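Cg3027-pa (Drosophila melanogaster, PDB 2VHH) probably catalyses the hydrolysis of N-carbamoyl-beta-alanine to beta-alanine, ammonium and carbon dioxide, part of pyrimidine degradation. Local coordinates at residues Trp98-Val101 with Lys102-Lys106; Gln119-Trp122 with Thr123-Phe126; Thr149-Leu152 with Ala153-Lys157. All coordinates share one frame; numbering follows the deposited sequence.

Interaction 1. Residues Trp98-Val101 with Lys102-Lys106; sequences WNKV and KTMIK
Val101 meets Ile105 and Lys100 meets Met104 in local contacts one helical turn apart, near the middle of helix 90-110. On the buried side, Val101 CG1 touches Ile105 CD1 at 3.6 Å, the two side chains meeting at a slant. CG1 of Val101, anti to the backbone N (chi1 175°) and beside the carbonyl carbon, is the branch that reaches Ile105. Lys100 and Met104 run side by side in the same direction. The thioether methyl of Met104 rests alongside the aliphatic part of the lysine, with Met104 CE 3.8 Å from Lys100 CG. Beyond these methylenes the lysine bends at chi3 (64°), and its NZ forms a salt bridge with Asp336 and a hydrogen bond to Ser81 O.

The helix belongs to the beta-alpha-beta unit that connects strands 72-79 and 115-118, and Met104 and Ile105 both pack on Ile78 of the first of them. Its backbone supplies i to i+4 hydrogen bonds: Lys102 N to Trp98 O at 2.7 Å, Met104 N to Lys100 O at 3.2 Å, and Ile105 N to Val101 O at 2.8 Å. Thr103 N makes weak hydrogen bonds to the carbonyls of both Asn99 and Lys100. On the exposed flank Asn99 OD1 lies 4.0 Å from Lys102 CD, with the two side chains pointing the same way.

Interaction 2. Residues Gln119-Trp122 with Thr123-Phe126; sequences QEAW and TMPF
Ala121 and Met124 close a type I beta turn in which Met124 N donates a weak hydrogen bond to Ala121 O, 3.3 Å long but fairly straight at 161°. Their side chains follow the same pairing, with Ala121 CB 4.0 Å from Met124 CG. At the corner, Trp122 has its CG between the backbone N and the carbonyl carbon (chi1 70°), which swings the indole back beside the turn: Thr123 N lies over one ring face, 3.3 Å from Trp122 CG. Past the turn, Phe126 returns to Glu120. The extended glutamate brings OE1 to 3.6 Å from Phe126 CE1 and 3.7 Å from Phe126 CZ, and the carboxylate and ring planes stand 51° apart, a slanting approach rather than a stack.

Outside this shell, Arg289 gathers the loop's carbonyls, with hydrogen bonds to Glu120 O and Met124 O and a weak one to Ala121 O, while Glu293 OE1 accepts from Phe126 N and fixes the far end. The other carboxylate oxygen, Glu120 OE2, is engaged by a salt bridge to Lys197 NZ and a weak hydrogen bond from Asn180 ND2, and the Glu120 side chain also touches Cys234. All six touching residues are buried. A glutamate just after a central strand, paired with a lysine and close to a cysteine, is consistent with the Glu-Lys-Cys catalytic triad of the carbon-nitrogen hydrolase superfamily, whose glutamate side the turn and Phe126 would then border.

Interaction 3. Residues Thr149-Leu152 with Ala153-Lys157; sequences TKML and AELAK
Leu155 carries its CG beside the backbone N, anti to the carbonyl carbon (chi1 -64°), and a chi2 of -169° then stretches CD1 away from the main chain, on the face it shares with Met151 and Leu152. The methyl Leu155 CD1 stands 4.3 Å from Leu152 CD1, and 4.5 Å from Met151 SD. These are loose apolar approaches, one from the residue three positions back and the other from the residue four back. Closer to the axis, Leu155 CB sits 3.5 Å from Leu152 O.

Two i to i+4 hydrogen bonds join the turns. Ala153 N donates one to Thr149 O at 2.8 Å, and Ala156 N donates the other to Leu152 O at 3.0 Å. The methyl of Ala153 also lies against that first carbonyl, Ala153 CB being 3.3 Å from Thr149 O.

Thr149 OG1 is hydrogen-bonded to Ala143 O, tying the helix to the loop before it. Leu152, Leu155 and Ala156 all press on Ile163 of strand 162-171, and Leu152 and Leu155 also touch Ile105 of helix 90-110, whereas Lys150 and Glu154 are exposed. Such an amphipathic helix, laid on one sheet beside helix 90-110, is characteristic of the outer layer of the alpha-beta-beta-alpha sandwich of carbon-nitrogen hydrolases.

In the fold
Interactions 1 and 3 are turn-to-turn contacts on the neighbouring helices 90-110 and 147-158, each partly buried, about 12 Å apart between centres. The two helices pack side by side: Ile105 meets both Leu152 and Leu155, and Met151 lies against Trp98 and Lys102. Interaction 2 is wholly buried and nearer the chain's centre, in the loop following strand 115-118. Trp122 joins it to both helices, packing on Trp98 and Val101 of one and on Leu152 of the other. The chemistry follows position: i to i+4 backbone bonds and aliphatic packing in the helices, with Lys106, Lys150, Glu154 and Lys157 exposed, against a weakly bonded turn and a buried carboxylate held by Lys197 in the loop.

Interaction 1. Residues Trp98-Val101 with Lys102-Lys106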
loop_
_atom_site.group_PDB
_atom_site.type_symbol
_atom_site.label_atom_id
_atom_site.label_comp_id
_atom_site.label_asym_id
_atom_site.label_seq_id
_atom_site.Cartn_x
_atom_site.Cartn_y
_atom_site.Cartn_z
ATOM N N TRP C 98 -23.847 10.987 -49.284
ATOM C CA TRP C 98 -23.878 9.548 -49.534
ATOM C C TRP C 98 -23.420 9.227 -50.941
ATOM O O TRP C 98 -22.503 8.440 -51.122
ATOM C CB TRP C 98 -25.294 8.992 -49.362
ATOM C CG TRP C 98 -25.705 8.616 -47.967
ATOM C CD1 TRP C 98 -25.064 8.921 -46.800
ATOM C CD2 TRP C 98 -26.883 7.896 -47.600
ATOM N NE1 TRP C 98 -25.762 8.416 -45.729
ATOM C CE2 TRP C 98 -26.885 7.784 -46.190
ATOM C CE3 TRP C 98 -27.934 7.320 -48.328
ATOM C CZ2 TRP C 98 -27.901 7.126 -45.487
ATOM C CZ3 TRP C 98 -28.942 6.659 -47.632
ATOM C CH2 TRP C 98 -28.917 6.569 -46.220
ATOM N N ASN C 99 -24.067 9.840 -51.930
ATOM C CA ASN C 99 -23.828 9.527 -53.330
ATOM C C ASN C 99 -22.409 9.846 -53.776
ATOM O O ASN C 99 -21.840 9.113 -54.582
ATOM C CB ASN C 99 -24.870 10.200 -54.219
ATOM C CG ASN C 99 -26.275 9.725 -53.920
ATOM O OD1 ASN C 99 -26.496 8.548 -53.631
ATOM N ND2 ASN C 99 -27.233 10.639 -53.974
ATOM N N LYS C 100 -21.834 10.920 -53.242
ATOM C CA LYS C 100 -20.460 11.277 -53.560
ATOM C C LYS C 100 -19.469 10.284 -52.934
ATOM O O LYS C 100 -18.551 9.804 -53.607
ATOM C CB LYS C 100 -20.158 12.695 -53.105
ATOM C CG LYS C 100 -18.854 13.239 -53.634
ATOM C CD LYS C 100 -18.658 14.683 -53.231
ATOM C CE LYS C 100 -18.531 14.835 -51.732
ATOM N NZ LYS C 100 -18.046 16.195 -51.421
ATOM N N VAL C 101 -19.667 9.972 -51.654
ATOM C CA VAL C 101 -18.811 9.017 -50.964
ATOM C C VAL C 101 -18.975 7.615 -51.555
ATOM O O VAL C 101 -18.012 6.853 -51.595
ATOM C CB VAL C 101 -19.024 9.046 -49.420
ATOM C CG1 VAL C 101 -18.224 7.962 -48.716
ATOM C CG2 VAL C 101 -18.610 10.401 -48.863
ATOM N N LYS C 102 -20.181 7.292 -52.027
ATOM C CA LYS C 102 -20.448 6.023 -52.717
ATOM C C LYS C 102 -19.457 5.768 -53.856
ATOM O O LYS C 102 -18.895 4.670 -53.966
ATOM C CB LYS C 102 -21.868 6.003 -53.283
ATOM C CG LYS C 102 -22.882 5.168 -52.517
ATOM C CD LYS C 102 -24.248 5.276 -53.204
ATOM C CE LYS C 102 -25.391 4.669 -52.391
ATOM N NZ LYS C 102 -25.580 3.212 -52.681
ATOM N N THR C 103 -19.253 6.783 -54.700
ATOM C CA THR C 103 -18.336 6.668 -55.838
ATOM C C THR C 103 -16.872 6.684 -55.395
ATOM O O THR C 103 -16.016 6.117 -56.069
ATOM C CB THR C 103 -18.598 7.703 -57.012
ATOM O OG1 THR C 103 -17.361 8.296 -57.427
ATOM C CG2 THR C 103 -19.562 8.814 -56.630
ATOM N N MET C 104 -16.594 7.332 -54.268
ATOM C CA MET C 104 -15.247 7.318 -53.704
ATOM C C MET C 104 -14.910 5.947 -53.126
ATOM O O MET C 104 -13.790 5.474 -53.268
ATOM C CB MET C 104 -15.076 8.408 -52.650
ATOM C CG MET C 104 -15.176 9.817 -53.191
ATOM S SD MET C 104 -14.681 11.011 -51.947
ATOM C CE MET C 104 -15.204 12.554 -52.707
ATOM N N ILE C 105 -15.886 5.318 -52.481
ATOM C CA ILE C 105 -15.747 3.962 -51.971
ATOM C C ILE C 105 -15.581 2.997 -53.141
ATOM O O ILE C 105 -14.802 2.048 -53.065
ATOM C CB ILE C 105 -16.971 3.576 -51.108
ATOM C CG1 ILE C 105 -16.964 4.360 -49.796
ATOM C CG2 ILE C 105 -17.010 2.082 -50.832
ATOM C CD1 ILE C 105 -18.304 4.414 -49.139
ATOM N N LYS C 106 -16.302 3.254 -54.228
ATOM C CA LYS C 106 -16.198 2.445 -55.441
ATOM C C LYS C 106 -14.770 2.493 -55.982
ATOM O O LYS C 106 -14.203 1.458 -56.348
ATOM C CB LYS C 106 -17.189 2.946 -56.495
ATOM C CG LYS C 106 -17.282 2.105 -57.768
ATOM C CD LYS C 106 -18.243 2.737 -58.784
ATOM C CE LYS C 106 -18.298 1.909 -60.071
ATOM N NZ LYS C 106 -18.579 2.721 -61.308
#

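Interaction 2. Residues Gln119-Trp122 with Thr123-Phe126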
loop_
_atom_site.group_PDB
_atom_site.type_symbol
_atom_site.label_atom_id
_atom_site.label_comp_id
_atom_site.label_asym_id
_atom_site.label_seq_id
_atom_site.Cartn_x
_atom_site.Cartn_y
_atom_site.Cartn_z
ATOM N N GLN C 119 -13.971 10.552 -42.480
ATOM C CA GLN C 119 -13.674 11.619 -41.535
ATOM C C GLN C 119 -14.758 11.610 -40.445
ATOM O O GLN C 119 -15.702 10.799 -40.499
ATOM C CB GLN C 119 -13.667 12.953 -42.278
ATOM C CG GLN C 119 -14.947 13.191 -43.102
ATOM C CD GLN C 119 -14.803 14.284 -44.137
ATOM O OE1 GLN C 119 -13.697 14.580 -44.577
ATOM N NE2 GLN C 119 -15.921 14.885 -44.539
ATOM N N GLU C 120 -14.635 12.507 -39.466
ATOM C CA GLU C 120 -15.616 12.596 -38.379
ATOM C C GLU C 120 -16.950 13.140 -38.861
ATOM O O GLU C 120 -16.989 14.056 -39.684
ATOM C CB GLU C 120 -15.096 13.455 -37.223
ATOM C CG GLU C 120 -15.948 13.344 -35.962
ATOM C CD GLU C 120 -15.587 14.375 -34.905
ATOM O OE1 GLU C 120 -14.923 15.382 -35.234
ATOM O OE2 GLU C 120 -15.975 14.190 -33.735
ATOM N N ALA C 121 -18.033 12.569 -38.330
ATOM C CA ALA C 121 -19.400 13.015 -38.607
ATOM C C ALA C 121 -19.601 13.306 -40.092
ATOM O O ALA C 121 -20.064 14.373 -40.470
ATOM C CB ALA C 121 -19.755 14.226 -37.738
ATOM N N TRP C 122 -19.253 12.327 -40.920
ATOM C CA TRP C 122 -19.091 12.514 -42.363
ATOM C C TRP C 122 -20.402 12.799 -43.071
ATOM O O TRP C 122 -20.439 13.343 -44.179
ATOM C CB TRP C 122 -18.432 11.271 -42.968
ATOM C CG TRP C 122 -19.300 10.036 -42.997
ATOM C CD1 TRP C 122 -19.564 9.189 -41.956
ATOM C CD2 TRP C 122 -19.993 9.502 -44.132
ATOM N NE1 TRP C 122 -20.383 8.167 -42.369
ATOM C CE2 TRP C 122 -20.664 8.335 -43.701
ATOM C CE3 TRP C 122 -20.125 9.905 -45.471
ATOM C CZ2 TRP C 122 -21.448 7.561 -44.564
ATOM C CZ3 TRP C 122 -20.909 9.138 -46.323
ATOM C CH2 TRP C 122 -21.559 7.981 -45.865
ATOM N N THR C 123 -21.470 12.443 -42.376
ATOM C CA THR C 123 -22.806 12.387 -42.891
ATOM C C THR C 123 -23.490 13.765 -42.913
ATOM O O THR C 123 -24.532 13.943 -43.559
ATOM C CB THR C 123 -23.570 11.375 -42.025
ATOM O OG1 THR C 123 -24.603 10.770 -42.791
ATOM C CG2 THR C 123 -24.140 12.004 -40.745
ATOM N N MET C 124 -22.876 14.741 -42.235
ATOM C CA MET C 124 -23.510 16.032 -41.941
ATOM C C MET C 124 -22.554 17.222 -42.084
ATOM O O MET C 124 -21.336 17.047 -42.083
ATOM C CB MET C 124 -24.079 16.011 -40.513
ATOM C CG MET C 124 -23.032 15.807 -39.395
ATOM S SD MET C 124 -23.705 15.615 -37.721
ATOM C CE MET C 124 -24.393 17.244 -37.431
ATOM N N PRO C 125 -23.107 18.441 -42.220
ATOM C CA PRO C 125 -22.273 19.620 -41.960
ATOM C C PRO C 125 -21.903 19.669 -40.481
ATOM O O PRO C 125 -22.674 19.204 -39.644
ATOM C CB PRO C 125 -23.197 20.793 -42.300
ATOM C CG PRO C 125 -24.603 20.231 -42.192
ATOM C CD PRO C 125 -24.477 18.801 -42.632
ATOM N N PHE C 126 -20.736 20.219 -40.166
ATOM C CA PHE C 126 -20.250 20.238 -38.791
ATOM C C PHE C 126 -20.932 21.362 -38.019
ATOM O O PHE C 126 -20.313 22.377 -37.695
ATOM C CB PHE C 126 -18.721 20.386 -38.774
ATOM C CG PHE C 126 -18.049 19.748 -37.576
ATOM C CD1 PHE C 126 -17.925 18.361 -37.482
ATOM C CD2 PHE C 126 -17.516 20.541 -36.553
ATOM C CE1 PHE C 126 -17.300 17.777 -36.386
ATOM C CE2 PHE C 126 -16.883 19.967 -35.456
ATOM C CZ PHE C 126 -16.773 18.581 -35.371
#

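Interaction 3. Residues Thr149-Leu152 with Ala153-Lys157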
loop_
_atom_site.group_PDB
_atom_site.type_symbol
_atom_site.label_atom_id
_atom_site.label_comp_id
_atom_site.label_asym_id
_atom_site.label_seq_id
_atom_site.Cartn_x
_atom_site.Cartn_y
_atom_site.Cartn_z
ATOM N N THR C 149 -25.475 3.103 -41.838
ATOM C CA THR C 149 -24.834 1.811 -41.650
ATOM C C THR C 149 -25.434 0.745 -42.575
ATOM O O THR C 149 -24.694 -0.053 -43.134
ATOM C CB THR C 149 -24.843 1.364 -40.157
ATOM O OG1 THR C 149 -24.051 2.272 -39.380
ATOM C CG2 THR C 149 -24.266 -0.042 -39.986
ATOM N N LYS C 150 -26.756 0.747 -42.747
ATOM C CA LYS C 150 -27.444 -0.219 -43.609
ATOM C C LYS C 150 -26.973 -0.116 -45.054
ATOM O O LYS C 150 -26.732 -1.126 -45.719
ATOM C CB LYS C 150 -28.962 -0.002 -43.576
ATOM C CG LYS C 150 -29.661 -0.228 -42.231
ATOM C CD LYS C 150 -30.055 -1.688 -41.996
ATOM C CE LYS C 150 -28.978 -2.455 -41.224
ATOM N NZ LYS C 150 -29.477 -3.811 -40.857
ATOM N N MET C 151 -26.852 1.117 -45.534
ATOM C CA MET C 151 -26.417 1.401 -46.894
ATOM C C MET C 151 -24.956 1.056 -47.071
ATOM O O MET C 151 -24.537 0.593 -48.121
ATOM C CB MET C 151 -26.653 2.889 -47.183
ATOM C CG MET C 151 -25.907 3.496 -48.380
ATOM S SD MET C 151 -24.204 3.926 -47.977
ATOM C CE MET C 151 -23.999 5.461 -48.860
ATOM N N LEU C 152 -24.183 1.308 -46.026
ATOM C CA LEU C 152 -22.741 1.128 -46.052
ATOM C C LEU C 152 -22.371 -0.338 -45.919
ATOM O O LEU C 152 -21.322 -0.754 -46.392
ATOM C CB LEU C 152 -22.123 1.939 -44.927
ATOM C CG LEU C 152 -20.892 2.791 -45.174
ATOM C CD1 LEU C 152 -20.974 3.620 -46.435
ATOM C CD2 LEU C 152 -20.766 3.679 -43.982
ATOM N N ALA C 153 -23.247 -1.115 -45.288
ATOM C CA ALA C 153 -23.025 -2.547 -45.105
ATOM C C ALA C 153 -23.199 -3.325 -46.414
ATOM O O ALA C 153 -22.514 -4.314 -46.646
ATOM C CB ALA C 153 -23.930 -3.096 -44.017
ATOM N N GLU C 154 -24.105 -2.866 -47.271
ATOM C CA GLU C 154 -24.271 -3.441 -48.596
ATOM C C GLU C 154 -23.010 -3.261 -49.414
ATOM O O GLU C 154 -22.640 -4.142 -50.196
ATOM C CB GLU C 154 -25.420 -2.772 -49.328
ATOM C CG GLU C 154 -26.785 -3.232 -48.895
ATOM C CD GLU C 154 -27.871 -2.548 -49.695
ATOM O OE1 GLU C 154 -28.232 -3.066 -50.777
ATOM O OE2 GLU C 154 -28.356 -1.487 -49.248
ATOM N N LEU C 155 -22.363 -2.109 -49.238
ATOM C CA LEU C 155 -21.092 -1.812 -49.905
ATOM C C LEU C 155 -19.962 -2.669 -49.367
ATOM O O LEU C 155 -19.130 -3.150 -50.127
ATOM C CB LEU C 155 -20.730 -0.330 -49.774
ATOM C CG LEU C 155 -21.665 0.684 -50.429
ATOM C CD1 LEU C 155 -21.002 2.045 -50.431
ATOM C CD2 LEU C 155 -22.063 0.266 -51.843
ATOM N N ALA C 156 -19.948 -2.856 -48.054
ATOM C CA ALA C 156 -18.939 -3.667 -47.396
ATOM C C ALA C 156 -19.008 -5.111 -47.880
ATOM O O ALA C 156 -17.975 -5.727 -48.128
ATOM C CB ALA C 156 -19.102 -3.588 -45.877
ATOM N N LYS C 157 -20.228 -5.630 -48.025
ATOM C CA LYS C 157 -20.468 -7.007 -48.464
ATOM C C LYS C 157 -20.055 -7.171 -49.911
ATOM O O LYS C 157 -19.322 -8.093 -50.244
ATOM C CB LYS C 157 -21.950 -7.378 -48.313
ATOM C CG LYS C 157 -22.236 -8.862 -48.049
ATOM C CD LYS C 157 -23.674 -9.218 -48.454
ATOM C CE LYS C 157 -24.396 -10.108 -47.432
ATOM N NZ LYS C 157 -25.066 -9.313 -46.341
#